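Local coordinates for acetamidase (PDB 2II1), which hydrolyses acetamide to acetate and ammonia, probably acts on related linear amides as well, and binds calcium ions, at the interface of chains A and B. Coordinates in Å, arbitrary orientation; residue numbers count along the deposited sequence, not the author numbering. Chains: chain A/B, Acetamidase.

Contact 1: the interface of chains A and B. Residues chain A 91-92, 107-109, 120, 193; chain B 263.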
# COMPACT_ATOMS: atom_id res chain seq x y z
N THR A 91 -0.83 -22.79 -0.15
CA THR A 91 0.23 -23.45 0.57
C THR A 91 0.91 -22.48 1.58
O THR A 91 1.37 -21.40 1.21
CB THR A 91 1.31 -24.02 -0.42
OG1 THR A 91 2.03 -22.94 -1.02
CG2 THR A 91 0.67 -24.86 -1.50
N ALA A 92 0.93 -22.89 2.85
CA ALA A 92 1.75 -22.25 3.90
C ALA A 92 3.00 -23.11 4.14
O ALA A 92 2.86 -24.27 4.52
CB ALA A 92 0.95 -22.10 5.20
N THR A 107 1.43 -26.61 5.31
CA THR A 107 -0.02 -26.73 5.29
C THR A 107 -0.50 -26.46 3.86
O THR A 107 -0.02 -25.54 3.24
CB THR A 107 -0.63 -25.71 6.23
OG1 THR A 107 -0.17 -25.99 7.56
CG2 THR A 107 -2.16 -25.74 6.17
N THR A 108 -1.39 -27.31 3.35
CA THR A 108 -2.03 -27.12 2.05
C THR A 108 -3.54 -27.07 2.23
O THR A 108 -4.11 -27.89 2.96
CB THR A 108 -1.71 -28.26 1.09
OG1 THR A 108 -0.31 -28.29 0.86
CG2 THR A 108 -2.44 -28.07 -0.26
N LYS A 109 -4.20 -26.13 1.58
CA LYS A 109 -5.63 -26.02 1.76
C LYS A 109 -6.33 -25.72 0.43
O LYS A 109 -5.85 -24.90 -0.38
CB LYS A 109 -5.93 -24.96 2.80
CG LYS A 109 -7.40 -24.80 3.14
CD LYS A 109 -7.61 -23.50 3.91
CE LYS A 109 -9.08 -23.17 4.05
NZ LYS A 109 -9.88 -24.29 4.66
N TYR A 120 -13.60 -20.47 2.30
CA TYR A 120 -12.46 -20.67 3.21
C TYR A 120 -12.79 -21.74 4.27
O TYR A 120 -12.00 -22.64 4.53
CB TYR A 120 -12.07 -19.33 3.87
CG TYR A 120 -10.91 -19.36 4.87
CD1 TYR A 120 -11.08 -19.82 6.18
CD2 TYR A 120 -9.65 -18.86 4.51
CE1 TYR A 120 -10.00 -19.82 7.11
CE2 TYR A 120 -8.58 -18.87 5.40
CZ TYR A 120 -8.76 -19.36 6.70
OH TYR A 120 -7.70 -19.33 7.58
N LEU A 193 1.66 -14.44 2.55
CA LEU A 193 1.96 -15.84 2.88
C LEU A 193 2.95 -16.45 1.87
O LEU A 193 3.80 -17.25 2.25
CB LEU A 193 0.68 -16.67 2.98
CG LEU A 193 0.75 -18.16 3.38
CD1 LEU A 193 1.23 -18.27 4.77
CD2 LEU A 193 -0.57 -18.85 3.23
N MSE B 263 -3.05 -17.56 5.66
CA MSE B 263 -3.83 -17.75 4.44
C MSE B 263 -4.93 -16.72 4.31
O MSE B 263 -5.16 -16.14 3.25
CB MSE B 263 -4.44 -19.15 4.42
CG MSE B 263 -3.45 -20.22 4.14
SE MSE B 263 -4.20 -22.00 4.30
CE MSE B 263 -2.59 -23.07 3.86
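B:Met263, modelled as selenomethionine, reaches into chain A with its chain fully extended beyond CG, and each stretch meets a different residue. Near the root, the CD2 methyl of A:Leu193 presses on CG at 3.3 Å, a tight fit, with the two side chains slanting past each other. Halfway along, the selenium lies against A:Lys109, whose CB is 3.7 Å from SE and whose CD is equally near, so the lysine's aliphatic stem runs past the selenium at a slant. Having CG of A:Lys109 opposite its backbone N (chi1 -177°) carries that stem past the selenium towards A:Tyr120. There CE lies over the centre of the tyrosine ring, 4.2 Å above its plane, and NZ hydrogen bonds to the backbone O of A:Tyr120 at 2.7 Å. This bond within chain A should steady the lysine wall. At the tip, the CE methyl of B:Met263 meets CG2 of A:Thr107 at 3.6 Å and CB of A:Ala92 at 3.9 Å. The methionine thus projects from helix 258-268 of chain B into a mainly apolar pocket of chain A, walled by strands 87-92 and 107-114 and closed by the loop carrying A:Leu193.

Contact 2: the interface of chains A and B. Residues chain A 124-127; chain B 264, 268, 290-291, 294.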
# COMPACT_ATOMS: atom_id res chain seq x y z
N LEU A 124 -16.41 -18.74 7.06
CA LEU A 124 -15.71 -17.65 6.33
C LEU A 124 -15.76 -17.82 4.80
O LEU A 124 -15.48 -18.89 4.28
CB LEU A 124 -14.24 -17.53 6.76
CG LEU A 124 -13.83 -16.86 8.07
CD1 LEU A 124 -12.31 -16.95 8.30
CD2 LEU A 124 -14.26 -15.41 8.09
N ARG A 125 -16.10 -16.76 4.10
CA ARG A 125 -16.13 -16.76 2.65
C ARG A 125 -15.47 -15.49 2.15
O ARG A 125 -15.64 -14.41 2.74
CB ARG A 125 -17.57 -16.86 2.14
CG ARG A 125 -18.24 -18.17 2.46
CD ARG A 125 -19.75 -18.13 2.26
NE ARG A 125 -20.18 -18.28 0.86
CZ ARG A 125 -20.41 -19.44 0.25
NH1 ARG A 125 -20.23 -20.60 0.87
NH2 ARG A 125 -20.79 -19.45 -1.02
N LEU A 126 -14.70 -15.63 1.08
CA LEU A 126 -14.07 -14.47 0.47
C LEU A 126 -14.74 -14.13 -0.85
O LEU A 126 -15.26 -15.00 -1.51
CB LEU A 126 -12.57 -14.69 0.26
CG LEU A 126 -11.75 -15.34 1.37
CD1 LEU A 126 -10.28 -15.22 1.08
CD2 LEU A 126 -12.07 -14.75 2.74
N PRO A 127 -14.72 -12.85 -1.23
CA PRO A 127 -15.26 -12.51 -2.53
C PRO A 127 -14.40 -13.09 -3.62
O PRO A 127 -13.17 -13.11 -3.50
CB PRO A 127 -15.23 -10.97 -2.56
CG PRO A 127 -14.78 -10.53 -1.22
CD PRO A 127 -14.19 -11.69 -0.50
N LEU B 264 -5.62 -16.47 5.42
CA LEU B 264 -6.61 -15.43 5.46
C LEU B 264 -6.05 -14.07 5.07
O LEU B 264 -6.66 -13.35 4.27
CB LEU B 264 -7.23 -15.38 6.85
CG LEU B 264 -8.44 -14.49 7.02
CD1 LEU B 264 -9.49 -14.74 5.96
CD2 LEU B 264 -9.01 -14.71 8.38
N ALA B 268 -7.29 -12.15 1.74
CA ALA B 268 -8.34 -11.19 2.07
C ALA B 268 -7.81 -9.92 2.75
O ALA B 268 -8.54 -8.96 2.86
CB ALA B 268 -9.39 -11.87 3.02
N HIS B 290 -15.50 -7.32 9.30
CA HIS B 290 -16.36 -8.45 8.90
C HIS B 290 -15.78 -9.82 9.29
O HIS B 290 -16.47 -10.67 9.85
CB HIS B 290 -16.59 -8.39 7.38
CG HIS B 290 -17.18 -9.64 6.81
ND1 HIS B 290 -16.46 -10.51 6.02
CD2 HIS B 290 -18.41 -10.19 6.96
CE1 HIS B 290 -17.23 -11.54 5.69
NE2 HIS B 290 -18.42 -11.37 6.26
N TYR B 291 -14.49 -10.02 9.01
CA TYR B 291 -13.83 -11.30 9.31
C TYR B 291 -13.61 -11.52 10.82
O TYR B 291 -13.80 -12.63 11.34
CB TYR B 291 -12.50 -11.41 8.53
CG TYR B 291 -12.67 -11.38 7.02
CD1 TYR B 291 -13.34 -12.40 6.35
CD2 TYR B 291 -12.14 -10.33 6.25
CE1 TYR B 291 -13.50 -12.37 4.95
CE2 TYR B 291 -12.29 -10.28 4.87
CZ TYR B 291 -12.97 -11.30 4.22
OH TYR B 291 -13.12 -11.26 2.85
N LYS B 294 -16.96 -12.61 12.19
CA LYS B 294 -17.11 -14.02 11.80
C LYS B 294 -16.25 -15.01 12.62
O LYS B 294 -16.65 -16.17 12.79
CB LYS B 294 -16.78 -14.19 10.31
CG LYS B 294 -17.94 -13.92 9.36
CD LYS B 294 -17.44 -14.05 7.93
CE LYS B 294 -18.54 -14.41 6.92
NZ LYS B 294 -17.95 -14.77 5.57
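B:Tyr291 meets A:Leu124, A:Leu126 and A:Pro127 in turn, its ring running along a short stretch of chain A. Its CB, at the helix end of the side chain, lies 4.4 Å from CD2 of A:Leu124. With CG on the side of the backbone N and opposite the carbonyl carbon (chi1 -61°), the ring points at chain A with its CD1/CE1 edge leading. CD1 then meets that same leucine methyl at 3.6 Å, at the ring edge and in its plane. One atom further, CE1 touches CD2 of A:Leu126 at 3.6 Å, and the backbone O of A:Arg125 also lies in the ring plane beside it. CZ stays near the A:Leu126 methyl; the two side chains cross at about a right angle, with CD2 above the rim of the ring on the face away from B:His290. The phenol OH ends against CD of A:Pro127, 3.5 Å away. On the other face, ND1 of B:His290 stands 3.6 Å above the plane towards the rim, a neighbour from the same chain that may help to fix the ring's tilt. Further along the helix, the stem of B:Lys294 packs on A:Leu124, with CD 3.5 Å from CD2. From the other side, B:Leu264 and the CB of B:Ala268 receive the methyls of A:Leu124 and A:Leu126. Strand 125-127 of chain A and the residue leading into it lie along helices 258-268 and 289-294 of chain B, their leucines inserted between the two.

Contact 3: the interface of chains A and B. Residues chain A 256, 260-261, 263-264; chain B 109, 111, 120.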
# COMPACT_ATOMS: atom_id res chain seq x y z
N LEU A 256 3.10 20.59 -15.62
CA LEU A 256 3.69 20.53 -14.27
C LEU A 256 5.22 20.46 -14.35
O LEU A 256 5.75 19.84 -15.27
CB LEU A 256 3.18 19.29 -13.47
CG LEU A 256 1.69 19.15 -13.17
CD1 LEU A 256 1.42 17.90 -12.35
CD2 LEU A 256 1.14 20.36 -12.45
N GLU A 260 6.18 20.50 -8.72
CA GLU A 260 4.71 20.50 -8.75
C GLU A 260 4.09 19.10 -8.85
O GLU A 260 3.06 18.80 -8.21
CB GLU A 260 4.20 21.35 -9.91
CG GLU A 260 4.36 22.87 -9.70
CD GLU A 260 3.86 23.67 -10.90
OE1 GLU A 260 3.88 23.14 -12.04
OE2 GLU A 260 3.38 24.81 -10.70
N ALA A 261 4.69 18.25 -9.68
CA ALA A 261 4.27 16.86 -9.81
C ALA A 261 4.43 16.11 -8.50
O ALA A 261 3.53 15.40 -8.10
CB ALA A 261 5.03 16.15 -10.93
N MSE A 263 4.40 17.37 -5.47
CA MSE A 263 3.38 17.88 -4.55
C MSE A 263 2.03 17.26 -4.84
O MSE A 263 1.28 16.89 -3.93
CB MSE A 263 3.29 19.40 -4.65
CG MSE A 263 4.41 20.10 -3.98
SE MSE A 263 4.23 22.00 -4.17
CE MSE A 263 5.93 22.52 -3.21
N LEU A 264 1.71 17.12 -6.12
CA LEU A 264 0.44 16.52 -6.47
C LEU A 264 0.38 15.07 -5.99
O LEU A 264 -0.64 14.67 -5.44
CB LEU A 264 0.15 16.63 -7.97
CG LEU A 264 -1.20 16.03 -8.37
CD1 LEU A 264 -2.36 16.86 -7.83
CD2 LEU A 264 -1.30 15.86 -9.91
N LYS B 109 4.63 26.17 -1.54
CA LYS B 109 3.30 26.40 -2.13
C LYS B 109 2.30 26.52 -0.98
O LYS B 109 2.30 25.69 -0.06
CB LYS B 109 2.91 25.25 -3.08
CG LYS B 109 1.68 25.53 -4.00
CD LYS B 109 1.40 24.39 -5.04
CE LYS B 109 0.84 24.89 -6.40
NZ LYS B 109 1.84 25.03 -7.58
N PHE B 111 -1.78 26.56 0.06
CA PHE B 111 -3.01 25.93 -0.43
C PHE B 111 -4.23 26.50 0.32
O PHE B 111 -4.49 26.09 1.45
CB PHE B 111 -2.94 24.40 -0.18
CG PHE B 111 -1.86 23.69 -0.97
CD1 PHE B 111 -0.51 23.79 -0.62
CD2 PHE B 111 -2.20 22.92 -2.07
CE1 PHE B 111 0.46 23.15 -1.36
CE2 PHE B 111 -1.23 22.29 -2.83
CZ PHE B 111 0.10 22.39 -2.46
N TYR B 120 -4.99 23.40 -5.06
CA TYR B 120 -3.66 23.22 -5.60
C TYR B 120 -3.35 24.29 -6.66
O TYR B 120 -2.29 24.89 -6.67
CB TYR B 120 -3.53 21.78 -6.17
CG TYR B 120 -2.20 21.49 -6.82
CD1 TYR B 120 -1.99 21.82 -8.15
CD2 TYR B 120 -1.15 20.90 -6.11
CE1 TYR B 120 -0.77 21.59 -8.76
CE2 TYR B 120 0.07 20.68 -6.71
CZ TYR B 120 0.25 21.03 -8.05
OH TYR B 120 1.43 20.80 -8.70
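The phenol OH of B:Tyr120 donates a hydrogen bond of 2.6 Å to the backbone O of A:Glu260, a carbonyl within helix 258-268. The donor comes from above the carbonyl plane, at a C=O...donor angle of 104°, instead of along a lone pair. One turn on in the helix, the backbone N of A:Leu264 lies 3.0 Å from the same oxygen, so the carbonyl faces its own helix while the tyrosine reaches it from the flank. CG of B:Tyr120 stands opposite the backbone N (chi1 177°), which swings the ring across the gap until it meets the A:Glu260 side chain at about a right angle. The carboxylate and ring planes are turned 54° apart. A bend at chi3 brings CE of B:Lys109 over the centre of one ring face, and a second at chi4 turns NZ towards A:Glu260. The resulting salt bridge to OE2 is long, at 3.5 Å, and the attraction is probably modest. The lysine stem also packs on the selenium of A:Met263, modelled as selenomethionine, which slants past it. CB of A:Met263 lies 4.0 Å from CE2 of the tyrosine, so apolar groups flank the polar link. CD2 of A:Leu256, from the loop before the helix, stops 3.8 Å from OH of B:Tyr120.

Contact 4: the interface of chains A and B. Residues chain A 262-263, 266; chain B 90-92, 107, 111, 193.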
# COMPACT_ATOMS: atom_id res chain seq x y z
N GLY A 262 5.56 16.29 -7.82
CA GLY A 262 5.80 15.67 -6.52
C GLY A 262 4.82 16.10 -5.44
O GLY A 262 4.44 15.29 -4.59
N MSE A 263 4.40 17.37 -5.47
CA MSE A 263 3.38 17.88 -4.55
C MSE A 263 2.03 17.26 -4.84
O MSE A 263 1.28 16.89 -3.93
CB MSE A 263 3.29 19.40 -4.65
CG MSE A 263 4.41 20.10 -3.98
SE MSE A 263 4.23 22.00 -4.17
CE MSE A 263 5.93 22.52 -3.21
N SER A 266 2.30 13.49 -3.55
CA SER A 266 2.31 13.48 -2.09
C SER A 266 0.95 13.85 -1.52
O SER A 266 0.51 13.29 -0.50
CB SER A 266 3.38 14.43 -1.59
OG SER A 266 3.89 14.00 -0.36
N MSE B 90 2.99 23.29 1.51
CA MSE B 90 3.93 22.22 1.15
C MSE B 90 5.28 22.79 0.76
O MSE B 90 5.39 23.93 0.26
CB MSE B 90 3.42 21.35 -0.01
CG MSE B 90 2.05 20.72 0.19
SE MSE B 90 1.67 19.36 -1.23
CE MSE B 90 1.67 17.74 -0.18
N THR B 91 6.31 21.98 0.97
CA THR B 91 7.67 22.37 0.65
C THR B 91 8.30 21.22 -0.13
O THR B 91 8.16 20.05 0.25
CB THR B 91 8.49 22.66 1.91
OG1 THR B 91 8.51 21.49 2.75
CG2 THR B 91 7.90 23.81 2.67
N ALA B 92 8.92 21.56 -1.24
CA ALA B 92 9.75 20.61 -1.99
C ALA B 92 11.19 21.05 -1.77
O ALA B 92 11.51 22.23 -1.92
CB ALA B 92 9.36 20.61 -3.50
N THR B 107 10.84 24.60 -3.43
CA THR B 107 9.55 25.23 -3.74
C THR B 107 8.65 25.23 -2.50
O THR B 107 8.55 24.22 -1.83
CB THR B 107 8.82 24.49 -4.89
OG1 THR B 107 9.68 24.44 -6.03
CG2 THR B 107 7.56 25.21 -5.27
N PHE B 111 -1.78 26.56 0.06
CA PHE B 111 -3.01 25.93 -0.43
C PHE B 111 -4.23 26.50 0.32
O PHE B 111 -4.49 26.09 1.45
CB PHE B 111 -2.94 24.40 -0.18
CG PHE B 111 -1.86 23.69 -0.97
CD1 PHE B 111 -0.51 23.79 -0.62
CD2 PHE B 111 -2.20 22.92 -2.07
CE1 PHE B 111 0.46 23.15 -1.36
CE2 PHE B 111 -1.23 22.29 -2.83
CZ PHE B 111 0.10 22.39 -2.46
N LEU B 193 6.81 13.19 -1.14
CA LEU B 193 7.58 14.41 -1.30
C LEU B 193 8.42 14.65 -0.06
O LEU B 193 9.57 15.04 -0.19
CB LEU B 193 6.67 15.61 -1.53
CG LEU B 193 7.37 16.92 -1.94
CD1 LEU B 193 7.94 16.79 -3.31
CD2 LEU B 193 6.33 18.06 -1.87
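The flat peptide joining B:Thr91 to B:Ala92 takes the CE methyl of A:Met263, modelled as selenomethionine, over one face, 3.7 Å from the backbone N of B:Ala92. The same methyl abuts the backbone O of B:Thr107 at 3.4 Å and is flanked by that residue's CG2 and the CB of B:Ala92. A second flat group, the ring of B:Phe111, makes a marginal contact, its CZ 4.5 Å from the selenium of A:Met263. Within chain B, the selenium of B:Met90, also modelled as selenomethionine, sits obliquely above the rim of this ring, 3.6 Å from CZ. Closer to the root, CD2 of B:Leu193 meets CG of A:Met263 at 3.5 Å as the two side chains slant across one another. B:Met90 instead runs antiparallel to A:Met263, and a bend at chi3 (113°) turns its CE towards A:Ser266. One helical turn along, the hydroxyl OG of A:Ser266 accepts a hydrogen bond from the backbone N of B:Leu193 at 3.1 Å, nearly straight at 161° about the hydrogen. Its CB presses on CB of the same leucine at 3.5 Å, a snug fit beside the polar bond. Helix 258-268 of chain A thus lies against strands 87-92 and 107-114 of chain B, tethered at one side to the loop that holds B:Leu193.

Contacts 3 and 4 are adjoining parts of one patch: the centres of their C-alpha atoms are about 6 Å apart, and they have A:Met263 and B:Phe111 in common. Contact 1 shows much the same docking with the chains exchanged, its centre, measured likewise, about 45 Å from that of contact 3 and 43 Å from that of contact 4. The centre of contact 2 lies about 14 Å from that of contact 1, continuing along helix 258-268 of chain B, but about 39 Å from those of contacts 3 and 4. Each subunit thus both offers this helix and receives its partner's, at two separated ends of a two-fold interface. Such reciprocal docking suggests a stable dimer, though the structure alone does not prove one in solution.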